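Local structure of dnab-like replicative helicase (Bacillus phage SPP1, 3BH0) at residues Y65-V71 and A217-V223; I116-I122 and K141-I146; F262-D266 and I278-I282. The protein is a DnaB-family replicative helicase, represented by its ATPase domain, that probably hydrolyses ATP to drive 5'-3' unwinding of double-stranded DNA. All coordinates share one frame; numbering follows the deposited sequence.

Interaction 1. Residues Y65-V71 and A217-V223; sequences YKRRNFV and ARELDVV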
# COMPACT_ATOMS: atom_id res chain seq x y z
N TYR A 65 2.54 0.93 10.70
CA TYR A 65 2.87 2.18 10.03
C TYR A 65 2.59 3.33 10.96
O TYR A 65 1.59 3.35 11.64
CB TYR A 65 2.07 2.35 8.72
CG TYR A 65 2.33 1.28 7.68
CD1 TYR A 65 3.64 0.94 7.31
CD2 TYR A 65 1.27 0.60 7.08
CE1 TYR A 65 3.88 -0.04 6.37
CE2 TYR A 65 1.51 -0.39 6.13
CZ TYR A 65 2.81 -0.70 5.77
OH TYR A 65 3.02 -1.69 4.82
N LYS A 66 3.51 4.29 10.99
CA LYS A 66 3.41 5.42 11.89
C LYS A 66 2.78 6.60 11.17
O LYS A 66 3.06 6.84 10.00
CB LYS A 66 4.79 5.85 12.43
CG LYS A 66 5.70 4.71 12.94
CD LYS A 66 5.07 3.88 14.06
CE LYS A 66 6.02 2.76 14.48
NZ LYS A 66 5.25 1.53 14.80
N ARG A 67 1.97 7.35 11.91
CA ARG A 67 1.40 8.61 11.47
C ARG A 67 2.31 9.51 10.59
O ARG A 67 1.82 10.34 9.85
CB ARG A 67 0.93 9.40 12.69
CG ARG A 67 -0.08 8.66 13.57
CD ARG A 67 -1.47 9.31 13.51
NE ARG A 67 -2.30 8.95 14.67
CZ ARG A 67 -3.43 9.56 15.02
NH1 ARG A 67 -3.90 10.59 14.30
NH2 ARG A 67 -4.11 9.14 16.09
N ARG A 68 3.62 9.34 10.61
CA ARG A 68 4.43 10.19 9.72
C ARG A 68 4.98 9.48 8.45
O ARG A 68 5.53 10.13 7.55
CB ARG A 68 5.57 10.84 10.54
CG ARG A 68 6.83 10.01 10.74
CD ARG A 68 8.00 10.55 9.91
NE ARG A 68 9.14 9.63 9.96
CZ ARG A 68 10.32 9.82 9.36
NH1 ARG A 68 10.57 10.91 8.64
NH2 ARG A 68 11.26 8.91 9.49
N ASN A 69 4.80 8.16 8.39
CA ASN A 69 5.49 7.33 7.39
C ASN A 69 5.08 7.59 5.94
O ASN A 69 3.92 7.81 5.63
CB ASN A 69 5.33 5.83 7.69
CG ASN A 69 5.97 5.41 9.00
OD1 ASN A 69 5.69 4.33 9.50
ND2 ASN A 69 6.84 6.26 9.57
N PHE A 70 6.08 7.56 5.08
CA PHE A 70 5.87 7.56 3.66
C PHE A 70 6.39 6.20 3.19
O PHE A 70 7.60 5.95 3.19
CB PHE A 70 6.62 8.72 3.02
CG PHE A 70 6.54 8.76 1.53
CD1 PHE A 70 5.39 8.35 0.86
CD2 PHE A 70 7.61 9.23 0.79
CE1 PHE A 70 5.32 8.38 -0.51
CE2 PHE A 70 7.55 9.27 -0.60
CZ PHE A 70 6.40 8.85 -1.25
N VAL A 71 5.46 5.31 2.84
CA VAL A 71 5.83 3.97 2.41
C VAL A 71 5.56 3.73 0.94
O VAL A 71 4.56 4.16 0.38
CB VAL A 71 5.33 2.83 3.38
CG1 VAL A 71 4.38 3.36 4.41
CG2 VAL A 71 4.73 1.66 2.64
N ALA A 217 2.50 13.60 4.27
CA ALA A 217 2.46 12.58 5.32
C ALA A 217 2.73 13.23 6.68
O ALA A 217 1.99 13.03 7.64
CB ALA A 217 3.49 11.49 5.03
N ARG A 218 3.81 14.02 6.72
CA ARG A 218 4.26 14.72 7.92
C ARG A 218 3.30 15.84 8.37
O ARG A 218 2.85 15.85 9.51
CB ARG A 218 5.68 15.28 7.70
CG ARG A 218 6.77 14.22 7.70
CD ARG A 218 7.47 14.10 9.06
NE ARG A 218 8.40 15.21 9.23
CZ ARG A 218 8.41 16.06 10.26
NH1 ARG A 218 7.58 15.92 11.29
NH2 ARG A 218 9.30 17.03 10.26
N GLU A 219 2.99 16.76 7.45
CA GLU A 219 2.24 18.00 7.76
C GLU A 219 0.79 17.72 8.12
O GLU A 219 0.25 18.36 9.01
CB GLU A 219 2.34 19.00 6.59
CG GLU A 219 2.13 20.46 6.98
CD GLU A 219 3.08 21.43 6.25
OE1 GLU A 219 3.10 21.45 5.00
OE2 GLU A 219 3.82 22.20 6.95
N LEU A 220 0.18 16.75 7.45
CA LEU A 220 -1.19 16.33 7.80
C LEU A 220 -1.25 15.19 8.82
O LEU A 220 -2.31 14.87 9.33
CB LEU A 220 -2.02 15.99 6.55
CG LEU A 220 -2.07 17.04 5.44
CD1 LEU A 220 -2.97 16.56 4.29
CD2 LEU A 220 -2.54 18.41 6.00
N ASP A 221 -0.10 14.59 9.11
CA ASP A 221 -0.02 13.53 10.12
C ASP A 221 -0.74 12.25 9.67
O ASP A 221 -1.52 11.64 10.42
CB ASP A 221 -0.54 14.04 11.50
CG ASP A 221 -0.01 13.23 12.68
OD1 ASP A 221 1.11 12.66 12.59
OD2 ASP A 221 -0.72 13.17 13.70
N VAL A 222 -0.45 11.83 8.44
CA VAL A 222 -1.04 10.60 7.88
C VAL A 222 0.02 9.61 7.40
O VAL A 222 1.17 9.97 7.18
CB VAL A 222 -2.04 10.91 6.71
CG1 VAL A 222 -3.28 11.66 7.24
CG2 VAL A 222 -1.36 11.67 5.55
N VAL A 223 -0.38 8.34 7.26
CA VAL A 223 0.42 7.37 6.52
C VAL A 223 0.16 7.54 5.02
O VAL A 223 -0.98 7.50 4.58
CB VAL A 223 0.12 5.91 6.93
CG1 VAL A 223 1.09 4.94 6.21
CG2 VAL A 223 0.22 5.75 8.45
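R67 meets D221 with the aliphatic part of its chain, laid against the carboxylate oxygens. R67 CB lies 3.3 Å from D221 OD1, so the arginine touches the carboxylate at the root of its side chain. CG then leaves opposite the carbonyl carbon (chi1 -56°), and the chain bends at the next bond, which brings R67 CD to 3.9 Å from D221 OD2. At the tip, R67 NH1 is 4.1 Å from D221 OD2, but this oxygen stands well out of the guanidinium plane. No N-H points at it, leaving at most a probable electrostatic attraction between opposite charges. D221 is the C' residue of a Schellman motif that ends helix 202-220: its phi is positive, V222 N bonds back to A217 O, and D221 N bonds weakly to R218 O. The chain then enters strand 223-228, the parallel neighbour of strand 70-74 in the central sheet of this P-loop NTPase domain. On the other flank, R68 and R218 run side by side in the same direction, CD to CD at 3.7 Å, their guanidinium planes turned 71° apart. The end of R68 is held by a salt bridge to D258. A217 CB packs 3.5 Å from R68 O, while K214 donates a hydrogen bond to that same oxygen. V223 lies against the turn from K66 to N69: V223 CG2 is 3.4 Å from K66 O, and V223 CG1 meets Y65 CB at 3.7 Å, the two side chains crossing at about a right angle. Inside the turn, K66 N bonds to N69 OD1 at 2.6 Å, approaching from above the amide's carbonyl plane.

Interaction 2. Residues I116-I122 and K141-I146; sequences IVTAGSI and KLSMAI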
# COMPACT_ATOMS: atom_id res chain seq x y z
N ILE A 116 -14.51 -7.23 -3.22
CA ILE A 116 -15.51 -8.30 -3.11
C ILE A 116 -14.91 -9.69 -3.35
O ILE A 116 -14.99 -10.57 -2.50
CB ILE A 116 -16.70 -8.05 -4.07
CG1 ILE A 116 -17.56 -6.89 -3.57
CG2 ILE A 116 -17.55 -9.32 -4.21
CD1 ILE A 116 -18.36 -6.21 -4.66
N VAL A 117 -14.29 -9.87 -4.51
CA VAL A 117 -13.64 -11.13 -4.86
C VAL A 117 -12.72 -11.63 -3.73
O VAL A 117 -12.79 -12.80 -3.36
CB VAL A 117 -12.86 -11.00 -6.20
CG1 VAL A 117 -11.85 -12.12 -6.37
CG2 VAL A 117 -13.84 -10.95 -7.37
N THR A 118 -11.89 -10.74 -3.18
CA THR A 118 -10.97 -11.12 -2.11
C THR A 118 -11.67 -11.45 -0.78
O THR A 118 -11.35 -12.45 -0.13
CB THR A 118 -9.86 -10.07 -1.87
OG1 THR A 118 -9.33 -9.62 -3.13
CG2 THR A 118 -8.74 -10.66 -1.03
N ALA A 119 -12.63 -10.60 -0.39
CA ALA A 119 -13.31 -10.75 0.90
C ALA A 119 -14.13 -12.05 0.97
O ALA A 119 -14.00 -12.83 1.91
CB ALA A 119 -14.19 -9.54 1.19
N GLY A 120 -14.96 -12.28 -0.05
CA GLY A 120 -15.88 -13.41 -0.05
C GLY A 120 -15.35 -14.72 -0.60
O GLY A 120 -16.11 -15.69 -0.69
N SER A 121 -14.07 -14.78 -0.95
CA SER A 121 -13.51 -15.92 -1.68
C SER A 121 -14.39 -16.36 -2.85
O SER A 121 -14.78 -17.53 -2.97
CB SER A 121 -13.21 -17.11 -0.74
OG SER A 121 -11.84 -17.15 -0.38
N ILE A 122 -14.72 -15.40 -3.71
CA ILE A 122 -15.44 -15.68 -4.95
C ILE A 122 -14.44 -15.66 -6.11
O ILE A 122 -13.40 -15.01 -6.03
CB ILE A 122 -16.59 -14.69 -5.18
CG1 ILE A 122 -17.36 -14.44 -3.87
CG2 ILE A 122 -17.52 -15.20 -6.28
CD1 ILE A 122 -18.50 -13.45 -3.98
N LYS A 141 -22.06 -15.59 0.03
CA LYS A 141 -20.73 -14.98 -0.02
C LYS A 141 -20.78 -13.53 -0.52
O LYS A 141 -20.27 -12.63 0.15
CB LYS A 141 -19.79 -15.80 -0.93
CG LYS A 141 -19.26 -17.07 -0.32
CD LYS A 141 -18.54 -17.88 -1.38
CE LYS A 141 -17.75 -19.01 -0.75
NZ LYS A 141 -16.81 -19.60 -1.75
N LEU A 142 -21.42 -13.31 -1.67
CA LEU A 142 -21.50 -11.99 -2.29
C LEU A 142 -22.14 -10.94 -1.39
O LEU A 142 -21.68 -9.79 -1.35
CB LEU A 142 -22.23 -12.05 -3.64
CG LEU A 142 -22.60 -10.72 -4.32
CD1 LEU A 142 -22.20 -10.73 -5.77
CD2 LEU A 142 -24.09 -10.38 -4.17
N SER A 143 -23.20 -11.33 -0.69
CA SER A 143 -23.91 -10.45 0.23
C SER A 143 -23.13 -10.26 1.53
O SER A 143 -23.17 -9.18 2.13
CB SER A 143 -25.31 -10.99 0.51
OG SER A 143 -26.02 -10.14 1.39
N MET A 144 -22.42 -11.31 1.95
CA MET A 144 -21.46 -11.23 3.06
C MET A 144 -20.34 -10.26 2.70
O MET A 144 -20.03 -9.35 3.47
CB MET A 144 -20.90 -12.63 3.39
CG MET A 144 -19.87 -12.70 4.54
SD MET A 144 -18.13 -12.72 4.02
CE MET A 144 -18.01 -14.29 3.15
N ALA A 145 -19.77 -10.45 1.50
CA ALA A 145 -18.72 -9.60 0.95
C ALA A 145 -19.16 -8.15 0.74
O ALA A 145 -18.42 -7.24 1.09
CB ALA A 145 -18.17 -10.19 -0.35
N ILE A 146 -20.34 -7.95 0.17
CA ILE A 146 -20.85 -6.58 -0.01
C ILE A 146 -21.16 -5.91 1.33
O ILE A 146 -21.09 -4.69 1.45
CB ILE A 146 -22.07 -6.53 -0.96
CG1 ILE A 146 -21.59 -6.75 -2.40
CG2 ILE A 146 -22.83 -5.20 -0.83
CD1 ILE A 146 -22.70 -6.94 -3.41
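A145 and G120 bring two helices together at the end of one of them: helix 108-119 closes in a Schellman motif, with S121 at positive phi, and helix 139-150 lies against that end. With no side chain on G120, the two CA atoms approach to 4.9 Å, and A145 CB points into the terminal turn, 3.8 Å from G120 N and 4.0 Å from I116 CG2. I116 sends its other branch across the I146 side chain at a slant, I116 CD1 meeting I146 CG1 at 4.0 Å. M144 starts off to one side of the contact, but bends at chi2 and chi3 return its CE to G120 CA. Beyond the helix end, I122 and K141 slide past each other in opposite directions. I122 reaches toward helix 139-150, its CD1 lying 3.7 Å from L142 N, and I122 is also touched by I127 of helix 124-128. K141 runs the other way with its chain extended beyond CG, passing along the carbonyl of G120 so that K141 CD is 3.3 Å from G120 O. Its amino group ends on the next carbonyl: K141 NZ donates to S121 O at 3.1 Å, from 36° above the carbonyl plane.

Interaction 3. Residues F262-D266 and I278-I282; sequences FLYRD and IVEVI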
# COMPACT_ATOMS: atom_id res chain seq x y z
N PHE A 262 9.52 -3.97 -1.77
CA PHE A 262 9.49 -4.58 -3.09
C PHE A 262 8.72 -5.90 -3.03
O PHE A 262 8.75 -6.59 -2.01
CB PHE A 262 10.91 -4.87 -3.59
CG PHE A 262 11.74 -3.64 -3.87
CD1 PHE A 262 11.21 -2.56 -4.56
CD2 PHE A 262 13.07 -3.61 -3.50
CE1 PHE A 262 12.00 -1.44 -4.84
CE2 PHE A 262 13.88 -2.50 -3.78
CZ PHE A 262 13.34 -1.41 -4.45
N LEU A 263 8.03 -6.21 -4.12
CA LEU A 263 7.40 -7.51 -4.30
C LEU A 263 8.11 -8.27 -5.41
O LEU A 263 8.46 -7.72 -6.45
CB LEU A 263 5.92 -7.36 -4.64
CG LEU A 263 4.84 -7.18 -3.55
CD1 LEU A 263 5.34 -6.75 -2.18
CD2 LEU A 263 3.84 -6.17 -4.05
N TYR A 264 8.33 -9.55 -5.17
CA TYR A 264 8.93 -10.44 -6.14
C TYR A 264 8.21 -11.76 -6.05
O TYR A 264 8.05 -12.31 -4.96
CB TYR A 264 10.41 -10.60 -5.82
CG TYR A 264 11.15 -11.57 -6.70
CD1 TYR A 264 11.55 -11.22 -7.98
CD2 TYR A 264 11.47 -12.84 -6.23
CE1 TYR A 264 12.24 -12.10 -8.78
CE2 TYR A 264 12.16 -13.74 -7.02
CZ TYR A 264 12.55 -13.37 -8.29
OH TYR A 264 13.24 -14.26 -9.08
N ARG A 265 7.77 -12.25 -7.20
CA ARG A 265 7.07 -13.52 -7.28
C ARG A 265 7.92 -14.45 -8.16
O ARG A 265 7.88 -14.36 -9.39
CB ARG A 265 5.68 -13.28 -7.85
CG ARG A 265 4.73 -14.45 -7.77
CD ARG A 265 3.40 -14.07 -8.38
NE ARG A 265 2.97 -15.11 -9.31
CZ ARG A 265 2.85 -14.95 -10.63
NH1 ARG A 265 3.08 -13.78 -11.20
NH2 ARG A 265 2.48 -15.98 -11.37
N ASP A 266 8.71 -15.32 -7.54
CA ASP A 266 9.74 -16.11 -8.25
C ASP A 266 9.20 -16.93 -9.42
O ASP A 266 9.89 -17.09 -10.44
CB ASP A 266 10.54 -17.01 -7.29
CG ASP A 266 11.81 -17.60 -7.94
OD1 ASP A 266 12.94 -17.22 -7.56
OD2 ASP A 266 11.70 -18.45 -8.83
N ILE A 278 4.64 -18.23 -4.00
CA ILE A 278 5.18 -17.36 -2.95
C ILE A 278 5.48 -15.96 -3.50
O ILE A 278 6.16 -15.80 -4.51
CB ILE A 278 6.46 -17.96 -2.29
CG1 ILE A 278 6.15 -19.28 -1.55
CG2 ILE A 278 7.13 -16.94 -1.38
CD1 ILE A 278 5.37 -19.12 -0.24
N VAL A 279 4.92 -14.95 -2.83
CA VAL A 279 5.30 -13.58 -3.06
C VAL A 279 6.16 -13.18 -1.88
O VAL A 279 5.71 -13.21 -0.73
CB VAL A 279 4.07 -12.66 -3.18
CG1 VAL A 279 4.48 -11.18 -3.08
CG2 VAL A 279 3.35 -12.91 -4.49
N GLU A 280 7.40 -12.79 -2.16
CA GLU A 280 8.21 -12.22 -1.10
C GLU A 280 8.17 -10.68 -1.07
O GLU A 280 8.32 -9.99 -2.09
CB GLU A 280 9.64 -12.78 -1.10
CG GLU A 280 10.45 -12.58 -2.35
CD GLU A 280 11.86 -13.18 -2.22
OE1 GLU A 280 11.98 -14.42 -2.07
OE2 GLU A 280 12.85 -12.41 -2.26
N VAL A 281 7.90 -10.17 0.13
CA VAL A 281 7.94 -8.75 0.40
C VAL A 281 9.34 -8.42 0.87
O VAL A 281 9.74 -8.75 1.99
CB VAL A 281 6.89 -8.36 1.45
CG1 VAL A 281 6.91 -6.88 1.71
CG2 VAL A 281 5.50 -8.78 1.00
N ILE A 282 10.11 -7.78 -0.01
CA ILE A 282 11.46 -7.38 0.34
C ILE A 282 11.47 -5.94 0.84
O ILE A 282 11.24 -5.02 0.07
CB ILE A 282 12.43 -7.49 -0.88
CG1 ILE A 282 12.22 -8.82 -1.61
CG2 ILE A 282 13.88 -7.29 -0.44
CD1 ILE A 282 12.91 -8.90 -2.98
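F262 and I282 form one of two hydrogen-bonded pairs that join these antiparallel strands, each pair closed by two backbone bonds. F262 N to I282 O and I282 N to F262 O both measure 2.7 Å, whereas the Y264-E280 pair is slacker, with Y264 N to E280 O at 3.1 Å. Weaker CA-H...O contacts fill in between, among them V281 CA to F262 O at 3.3 Å. Apolar side chains divide between the faces of the sheet. On one, L263 and V281 lie alongside each other and point the same way, L263 CD1 to V281 CG2 at 3.8 Å, while L263 CG also meets V279 CG1 at 4.0 Å. R265 joins this face through its aliphatic stem, with CG 3.9 Å from V279 CG2. On the other face, I282 CD1 packs against Y264 CB. There E280 runs beside Y264: with its CG wedged between backbone N and carbonyl carbon (chi1 59°), it brings that methylene to the edge of the tyrosine ring, whose plane stands 69° from the carboxylate. Among the polar groups, Y264 OH bonds only weakly to D266 OD1, and E280 has a long, weak ion pair with R241. R265 looks outside the two strands, to D267 through a salt bridge and to S78 O through a hydrogen bond. S78 lies in the probable Walker A loop after strand 70-74, the parallel neighbour of strand 259-265. Strands 259-265 and 278-286 mark the place where the parallel core of the RecA-type sheet passes into the antiparallel strands that extend it.

From the N terminus, the chain first passes 65-71, enters strand 70-74 and meets 65-71 again at 217-223, so interaction 1 closes a long loop of 145 residues holding both helices and strands. Nested within that loop, interaction 2 closes a much shorter, wholly non-strand excursion between helices 108-119 and 139-150. Interaction 3 opens after both and closes a loop of 11 residues; none of the three cross. Interactions 1 and 3 reach the same sheet through the neighbouring strands 70-74 and 259-265, yet their centres are 25 Å apart, on opposite sides of the chain's centre. Interaction 2 joins peripheral helices, its centre 26 Å from that of interaction 3.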